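Local coordinates for Galactose/lactose metabolism regulatory protein GAL80 (Saccharomyces cerevisiae, PDB 3BTV), which represses the galactose and lactose metabolic genes by binding the activator GAL4 and blocking its transcriptional activation when no inducing sugar is present, at the interface of chains A and B. Residues are numbered along the deposited sequence; one frame, centred on the assembly and turned at random. Chains: chain A/B, Galactose/lactose metabolism regulatory protein GAL80.

Contact 1 and contact 2 are adjoining parts of one two-fold symmetric interface, the centres of their C-alpha atoms about 9 Å apart. They share A:Gln268, on strand 264-271, whose amide serves contact 1 through its oxygen and contact 2 through its nitrogen. Contact 1 is a direct amide-to-amide network around strands 231-237 and 264-271; contact 2 extends over strands 264-271 and 276-283 with aliphatic packing and bridging waters. Together they illustrate two beta-sheet faces joined by direct and water-mediated contacts. GAL80 can bind its own kind, but it may also act as a monomer, and the structure alone does not show whether this pairing is the one used in the cell.

Contact 1: the interface of chains A and B. Residues chain A 233-235, 266-268; chain B 233, 268, 427.
A:Asn233 and B:Gln268 carry one of two symmetry-related amide hydrogen bonds, and A:Gln268 with B:Asn233 carries the other. In the first, the side-chain nitrogen ND2 of A:Asn233 donates to the carbonyl OE1 of B:Gln268 at 2.8 Å, with the acceptor lying nearly in the asparagine amide plane and the donor tilted 16° from the carbonyl plane. In its twin, ND2 of B:Asn233 reaches OE1 of A:Gln268 at 2.9 Å and stays in the carbonyl plane. Both bonds are fairly straight, and each joins amides whose planes are steeply turned against one another.

Like meets like by stacking. The asparagine amides approach tip to tip, 14° from parallel, and CG of A:Asn233 lies 3.3 Å from CG of B:Asn233. The two glutamine amides stack similarly, CD of A:Gln268 being 3.5 Å from CD of B:Gln268. Each glutamine has CG between the backbone N and the carbonyl carbon (chi1 64° in A:Gln268), and its extended chain carries the amide across to the partner. The asparagine OD1 atoms also come close together; as both can only accept, that approach is doubtful as a source of stability.

Apolar cover comes from A:Met235, whose extended chain brings CE to 3.8 Å from the methyl CG2 of B:Thr427. CE also lies against the backbone O of B:Gln268, while CB of A:Leu266 flanks that glutamine's amide.

Water adds a bridge: water 1 sits 2.6 Å from the hydroxyl OG1 of B:Thr427 and 3.0 Å from the backbone O of A:Ala234.

In the fold, strands 231-237 and 264-271 run side by side in a sheet whose face meets its copy in the other chain, while B:Thr427 belongs to a loop following helix 405-424 at the margin of the patch.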
ATOM      1  N   ASN A 233       7.057  -6.847  -6.538  1.00 34.02           N
ATOM      2  CA  ASN A 233       8.132  -6.630  -5.575  1.00 29.10           C
ATOM      3  C   ASN A 233       7.581  -6.806  -4.158  1.00 36.43           C
ATOM      4  O   ASN A 233       6.508  -6.317  -3.854  1.00 26.61           O
ATOM      5  CB  ASN A 233       8.702  -5.226  -5.719  1.00 34.03           C
ATOM      6  CG  ASN A 233       9.960  -5.021  -4.897  1.00 61.46           C
ATOM      7  OD1 ASN A 233      11.077  -5.226  -5.384  1.00 76.59           O
ATOM      8  ND2 ASN A 233       9.789  -4.625  -3.642  1.00 35.53           N
ATOM      9  N   ALA A 234       8.315  -7.494  -3.297  1.00 29.60           N
ATOM     10  CA  ALA A 234       7.881  -7.685  -1.920  1.00 31.63           C
ATOM     11  C   ALA A 234       8.975  -7.385  -0.939  1.00 41.61           C
ATOM     12  O   ALA A 234      10.158  -7.591  -1.224  1.00 28.71           O
ATOM     13  CB  ALA A 234       7.394  -9.116  -1.709  1.00 30.18           C
ATOM     14  N   MET A 235       8.563  -6.923   0.236  1.00 30.97           N
ATOM     15  CA  MET A 235       9.443  -6.875   1.398  1.00 34.31           C
ATOM     16  C   MET A 235       8.743  -7.621   2.512  1.00 38.78           C
ATOM     17  O   MET A 235       7.573  -7.364   2.811  1.00 32.15           O
ATOM     18  CB  MET A 235       9.741  -5.434   1.808  1.00 31.02           C
ATOM     19  CG  MET A 235      10.365  -4.616   0.672  1.00 39.28           C
ATOM     20  SD  MET A 235      10.687  -2.915   1.161  1.00 41.68           S
ATOM     21  CE  MET A 235      11.245  -2.196  -0.381  1.00 44.37           C
ATOM     22  N   LEU A 266       4.922  -6.254   2.752  1.00 23.95           N
ATOM     23  CA  LEU A 266       4.647  -5.190   1.794  1.00 24.70           C
ATOM     24  C   LEU A 266       4.718  -5.812   0.417  1.00 31.83           C
ATOM     25  O   LEU A 266       5.697  -6.491   0.093  1.00 30.65           O
ATOM     26  CB  LEU A 266       5.696  -4.087   1.884  1.00 33.54           C
ATOM     27  CG  LEU A 266       5.796  -3.264   3.176  1.00 32.19           C
ATOM     28  CD1 LEU A 266       6.953  -2.294   3.029  1.00 35.14           C
ATOM     29  CD2 LEU A 266       4.487  -2.488   3.489  1.00 26.22           C
ATOM     30  N   PHE A 267       3.703  -5.581  -0.401  1.00 32.26           N
ATOM     31  CA  PHE A 267       3.662  -6.213  -1.716  1.00 28.68           C
ATOM     32  C   PHE A 267       3.083  -5.223  -2.693  1.00 38.65           C
ATOM     33  O   PHE A 267       2.070  -4.565  -2.414  1.00 31.06           O
ATOM     34  CB  PHE A 267       2.836  -7.508  -1.669  1.00 27.50           C
ATOM     35  CG  PHE A 267       2.489  -8.078  -3.042  1.00 34.94           C
ATOM     36  CD1 PHE A 267       3.232  -9.109  -3.572  1.00 26.44           C
ATOM     37  CD2 PHE A 267       1.402  -7.607  -3.757  1.00 33.57           C
ATOM     38  CE1 PHE A 267       2.905  -9.660  -4.832  1.00 33.70           C
ATOM     39  CE2 PHE A 267       1.071  -8.134  -5.006  1.00 35.16           C
ATOM     40  CZ  PHE A 267       1.834  -9.182  -5.528  1.00 27.23           C
ATOM     41  N   GLN A 268       3.752  -5.070  -3.827  1.00 26.65           N
ATOM     42  CA  GLN A 268       3.214  -4.226  -4.895  1.00 31.60           C
ATOM     43  C   GLN A 268       3.492  -4.878  -6.217  1.00 37.52           C
ATOM     44  O   GLN A 268       4.503  -5.559  -6.360  1.00 35.15           O
ATOM     45  CB  GLN A 268       3.795  -2.807  -4.845  1.00 34.68           C
ATOM     46  CG  GLN A 268       5.277  -2.738  -5.082  1.00 36.72           C
ATOM     47  CD  GLN A 268       5.868  -1.362  -4.817  1.00 52.59           C
ATOM     48  OE1 GLN A 268       6.975  -1.050  -5.272  1.00 45.13           O
ATOM     49  NE2 GLN A 268       5.141  -0.535  -4.078  1.00 26.88           N
TER
ATOM     50  N   ASN B 233      11.537   0.611  -2.844  1.00 34.37           N
ATOM     51  CA  ASN B 233      11.236   0.131  -4.179  1.00 37.70           C
ATOM     52  C   ASN B 233      10.071   0.923  -4.730  1.00 42.60           C
ATOM     53  O   ASN B 233       9.088   1.162  -4.031  1.00 37.60           O
ATOM     54  CB  ASN B 233      10.841  -1.348  -4.166  1.00 32.19           C
ATOM     55  CG  ASN B 233      10.794  -1.946  -5.575  1.00 63.96           C
ATOM     56  OD1 ASN B 233      11.795  -2.454  -6.079  1.00 79.65           O
ATOM     57  ND2 ASN B 233       9.631  -1.873  -6.215  1.00 37.28           N
ATOM     58  N   GLN B 268       7.124   1.507  -1.794  1.00 31.74           N
ATOM     59  CA  GLN B 268       7.167   0.807  -0.514  1.00 28.10           C
ATOM     60  C   GLN B 268       8.588   0.867  -0.006  1.00 39.74           C
ATOM     61  O   GLN B 268       9.531   0.931  -0.789  1.00 40.33           O
ATOM     62  CB  GLN B 268       6.654  -0.632  -0.643  1.00 35.28           C
ATOM     63  CG  GLN B 268       7.535  -1.549  -1.495  1.00 41.05           C
ATOM     64  CD  GLN B 268       6.877  -2.898  -1.783  1.00 49.16           C
ATOM     65  OE1 GLN B 268       7.530  -3.866  -2.197  1.00 37.55           O
ATOM     66  NE2 GLN B 268       5.580  -2.959  -1.571  1.00 28.77           N
ATOM     67  N   THR B 427      15.184  -2.898  -5.644  1.00 51.88           N
ATOM     68  CA  THR B 427      15.070  -2.289  -4.336  1.00 54.36           C
ATOM     69  C   THR B 427      16.402  -1.633  -4.006  1.00 60.86           C
ATOM     70  O   THR B 427      17.440  -2.291  -3.978  1.00 62.57           O
ATOM     71  CB  THR B 427      14.753  -3.351  -3.289  1.00 48.53           C
ATOM     72  OG1 THR B 427      13.487  -3.941  -3.594  1.00 38.63           O
ATOM     73  CG2 THR B 427      14.721  -2.742  -1.889  1.00 37.72           C
TER
HETATM   74  O   HOH W   1      12.396  -5.982  -2.320  1.00 40.87           O

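Contact 2: the interface of chains A and B. Residues chain A 180, 268-269, 277-279; chain B 264, 266-267, 279-281.
A:Pro277 rests on one face of the B:His264 imidazole, its CB 3.6 Å above the ring plane and displaced toward the rim beside ND1 and CE1, a CH-pi contact. Next along the ring from CE1, the nitrogen NE2 of B:His264 lies 4.8 Å from the carboxylate OE2 of A:Glu180, not in contact but near enough that the acid might favour a protonated ring. The flat amide of A:Gln268 slides past B:Leu266 in the opposite direction, bringing its nitrogen against the leucine CB.

B:Leu266 is the main apolar element. With CG anti to the carbonyl carbon (chi1 -61°), its two methyls part over chain A: CD2 packs 3.7 Å from CB of A:Ser279, and CD1 lies 3.7 Å from the backbone O of A:Val278, also nearing the O of A:Gly269. An alanine here would probably open a gap beside A:Pro277 and A:Ser279, leaving their CB atoms without the leucine methyls they pack on.

Polar groups meet through water rather than directly. Water 2 is 2.7 Å from NE2 of A:Gln268 and 2.8 Å from the hydroxyl OG of A:Ser279, with a longer link to the backbone O of B:Cys280. Water 4 joins the two copies of Ser279, lying 2.7 Å from OG of both A:Ser279 and B:Ser279. At the far side, the chain of A:Glu180 bends at chi2 (97°), and water 3 sits 2.8 Å from both its OE2 and the hydroxyl OG of B:Ser281. The waters thus give the serine hydroxyls partners between the chains.

In the fold, neighbouring strands 264-271, 276-283 and 176-184 present one sheet face to the same face of the other subunit, the paired serines lying near the two-fold axis.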
ATOM      1  N   GLU A 180      -5.942  -1.416  -4.152  1.00 27.75           N
ATOM      2  CA  GLU A 180      -5.256  -1.420  -2.855  1.00 34.25           C
ATOM      3  C   GLU A 180      -5.833  -2.491  -1.934  1.00 42.57           C
ATOM      4  O   GLU A 180      -7.053  -2.725  -1.877  1.00 31.55           O
ATOM      5  CB  GLU A 180      -5.358  -0.056  -2.135  1.00 44.29           C
ATOM      6  CG  GLU A 180      -4.606   1.083  -2.797  1.00 42.88           C
ATOM      7  CD  GLU A 180      -5.496   1.930  -3.673  1.00 80.60           C
ATOM      8  OE1 GLU A 180      -6.513   2.437  -3.143  1.00 60.93           O
ATOM      9  OE2 GLU A 180      -5.173   2.092  -4.877  1.00 78.53           O
ATOM     10  N   GLN A 268       3.752  -5.070  -3.827  1.00 26.65           N
ATOM     11  CA  GLN A 268       3.214  -4.226  -4.895  1.00 31.60           C
ATOM     12  C   GLN A 268       3.492  -4.878  -6.217  1.00 37.52           C
ATOM     13  O   GLN A 268       4.503  -5.559  -6.360  1.00 35.15           O
ATOM     14  CB  GLN A 268       3.795  -2.807  -4.845  1.00 34.68           C
ATOM     15  CG  GLN A 268       5.277  -2.738  -5.082  1.00 36.72           C
ATOM     16  CD  GLN A 268       5.868  -1.362  -4.817  1.00 52.59           C
ATOM     17  OE1 GLN A 268       6.975  -1.050  -5.272  1.00 45.13           O
ATOM     18  NE2 GLN A 268       5.141  -0.535  -4.078  1.00 26.88           N
ATOM     19  N   GLY A 269       2.588  -4.711  -7.172  1.00 31.33           N
ATOM     20  CA  GLY A 269       2.773  -5.347  -8.465  1.00 33.16           C
ATOM     21  C   GLY A 269       1.802  -4.836  -9.507  1.00 33.24           C
ATOM     22  O   GLY A 269       0.979  -3.933  -9.253  1.00 32.05           O
ATOM     23  N   PRO A 277      -1.796  -1.267 -11.491  1.00 32.92           N
ATOM     24  CA  PRO A 277      -1.066  -1.128 -10.224  1.00 29.78           C
ATOM     25  C   PRO A 277      -1.843  -1.727  -9.030  1.00 39.77           C
ATOM     26  O   PRO A 277      -3.000  -1.391  -8.802  1.00 31.64           O
ATOM     27  CB  PRO A 277      -0.941   0.394 -10.049  1.00 38.15           C
ATOM     28  CG  PRO A 277      -1.338   0.990 -11.356  1.00 39.88           C
ATOM     29  CD  PRO A 277      -2.232   0.026 -12.034  1.00 38.32           C
ATOM     30  N   VAL A 278      -1.186  -2.603  -8.282  1.00 26.45           N
ATOM     31  CA  VAL A 278      -1.754  -3.230  -7.093  1.00 31.04           C
ATOM     32  C   VAL A 278      -0.814  -2.936  -5.937  1.00 39.18           C
ATOM     33  O   VAL A 278       0.385  -3.179  -6.024  1.00 32.34           O
ATOM     34  CB  VAL A 278      -1.884  -4.759  -7.234  1.00 33.73           C
ATOM     35  CG1 VAL A 278      -2.470  -5.363  -5.940  1.00 29.51           C
ATOM     36  CG2 VAL A 278      -2.721  -5.144  -8.468  1.00 25.32           C
ATOM     37  N   SER A 279      -1.351  -2.365  -4.868  1.00 27.96           N
ATOM     38  CA  SER A 279      -0.555  -2.080  -3.678  1.00 32.05           C
ATOM     39  C   SER A 279      -1.131  -2.820  -2.464  1.00 37.72           C
ATOM     40  O   SER A 279      -2.320  -2.730  -2.187  1.00 37.66           O
ATOM     41  CB  SER A 279      -0.565  -0.571  -3.401  1.00 35.49           C
ATOM     42  OG  SER A 279       0.129  -0.294  -2.198  1.00 42.06           O
TER
ATOM     43  N   HIS B 264       0.627   7.216 -11.990  1.00 35.21           N
ATOM     44  CA  HIS B 264       0.540   6.420 -10.751  1.00 37.69           C
ATOM     45  C   HIS B 264       1.905   6.113 -10.190  1.00 40.80           C
ATOM     46  O   HIS B 264       2.860   5.907 -10.936  1.00 41.01           O
ATOM     47  CB  HIS B 264      -0.194   5.104 -10.973  1.00 34.45           C
ATOM     48  CG  HIS B 264      -0.888   4.591  -9.751  1.00 41.07           C
ATOM     49  ND1 HIS B 264      -0.258   3.804  -8.808  1.00 50.38           N
ATOM     50  CD2 HIS B 264      -2.161   4.741  -9.319  1.00 31.82           C
ATOM     51  CE1 HIS B 264      -1.114   3.492  -7.849  1.00 35.44           C
ATOM     52  NE2 HIS B 264      -2.286   4.035  -8.144  1.00 34.00           N
ATOM     53  N   LEU B 266       3.601   3.567  -7.165  1.00 34.74           N
ATOM     54  CA  LEU B 266       3.577   2.586  -6.075  1.00 38.76           C
ATOM     55  C   LEU B 266       4.909   2.714  -5.399  1.00 41.28           C
ATOM     56  O   LEU B 266       5.945   2.693  -6.058  1.00 36.50           O
ATOM     57  CB  LEU B 266       3.419   1.151  -6.582  1.00 28.57           C
ATOM     58  CG  LEU B 266       2.153   0.789  -7.362  1.00 41.04           C
ATOM     59  CD1 LEU B 266       2.255  -0.630  -7.903  1.00 36.69           C
ATOM     60  CD2 LEU B 266       0.909   0.942  -6.497  1.00 30.56           C
ATOM     61  N   PHE B 267       4.897   2.864  -4.086  1.00 32.89           N
ATOM     62  CA  PHE B 267       6.149   3.042  -3.368  1.00 34.72           C
ATOM     63  C   PHE B 267       6.091   2.286  -2.067  1.00 44.75           C
ATOM     64  O   PHE B 267       5.121   2.393  -1.314  1.00 38.46           O
ATOM     65  CB  PHE B 267       6.408   4.532  -3.125  1.00 32.92           C
ATOM     66  CG  PHE B 267       7.521   4.814  -2.133  1.00 44.23           C
ATOM     67  CD1 PHE B 267       8.794   5.154  -2.567  1.00 32.91           C
ATOM     68  CD2 PHE B 267       7.281   4.769  -0.769  1.00 38.85           C
ATOM     69  CE1 PHE B 267       9.801   5.429  -1.660  1.00 40.93           C
ATOM     70  CE2 PHE B 267       8.285   5.037   0.145  1.00 40.42           C
ATOM     71  CZ  PHE B 267       9.545   5.371  -0.294  1.00 39.06           C
ATOM     72  N   SER B 279       4.025   1.620   3.209  1.00 28.10           N
ATOM     73  CA  SER B 279       3.404   1.276   1.932  1.00 30.13           C
ATOM     74  C   SER B 279       2.648   2.478   1.380  1.00 37.95           C
ATOM     75  O   SER B 279       1.829   3.090   2.081  1.00 30.53           O
ATOM     76  CB  SER B 279       2.435   0.099   2.123  1.00 35.64           C
ATOM     77  OG  SER B 279       1.688  -0.150   0.938  1.00 40.55           O
ATOM     78  N   CYS B 280       2.862   2.770   0.107  0.50 32.81           N
ATOM     79  CA  CYS B 280       2.324   3.990  -0.452  0.50 27.98           C
ATOM     80  C   CYS B 280       1.812   3.869  -1.877  0.50 40.40           C
ATOM     81  O   CYS B 280       2.481   3.310  -2.752  0.50 27.86           O
ATOM     82  CB  CYS B 280       3.380   5.083  -0.381  0.50 33.99           C
ATOM     83  SG  CYS B 280       2.862   6.549  -1.218  0.50 42.10           S
ATOM     84  N   SER B 281       0.626   4.419  -2.107  1.00 31.55           N
ATOM     85  CA  SER B 281       0.029   4.408  -3.443  1.00 42.51           C
ATOM     86  C   SER B 281      -0.499   5.797  -3.774  1.00 34.19           C
ATOM     87  O   SER B 281      -1.365   6.326  -3.063  1.00 37.41           O
ATOM     88  CB  SER B 281      -1.105   3.385  -3.500  1.00 38.81           C
ATOM     89  OG  SER B 281      -1.652   3.286  -4.797  1.00 58.59           O
TER
HETATM   90  O   HOH W   2       2.876   0.066  -2.755  1.00 38.54           O
HETATM   91  O   HOH W   3      -2.811   1.084  -6.088  1.00 41.03           O
HETATM   92  O   HOH W   4      -0.860   0.324   0.243  1.00 41.82           O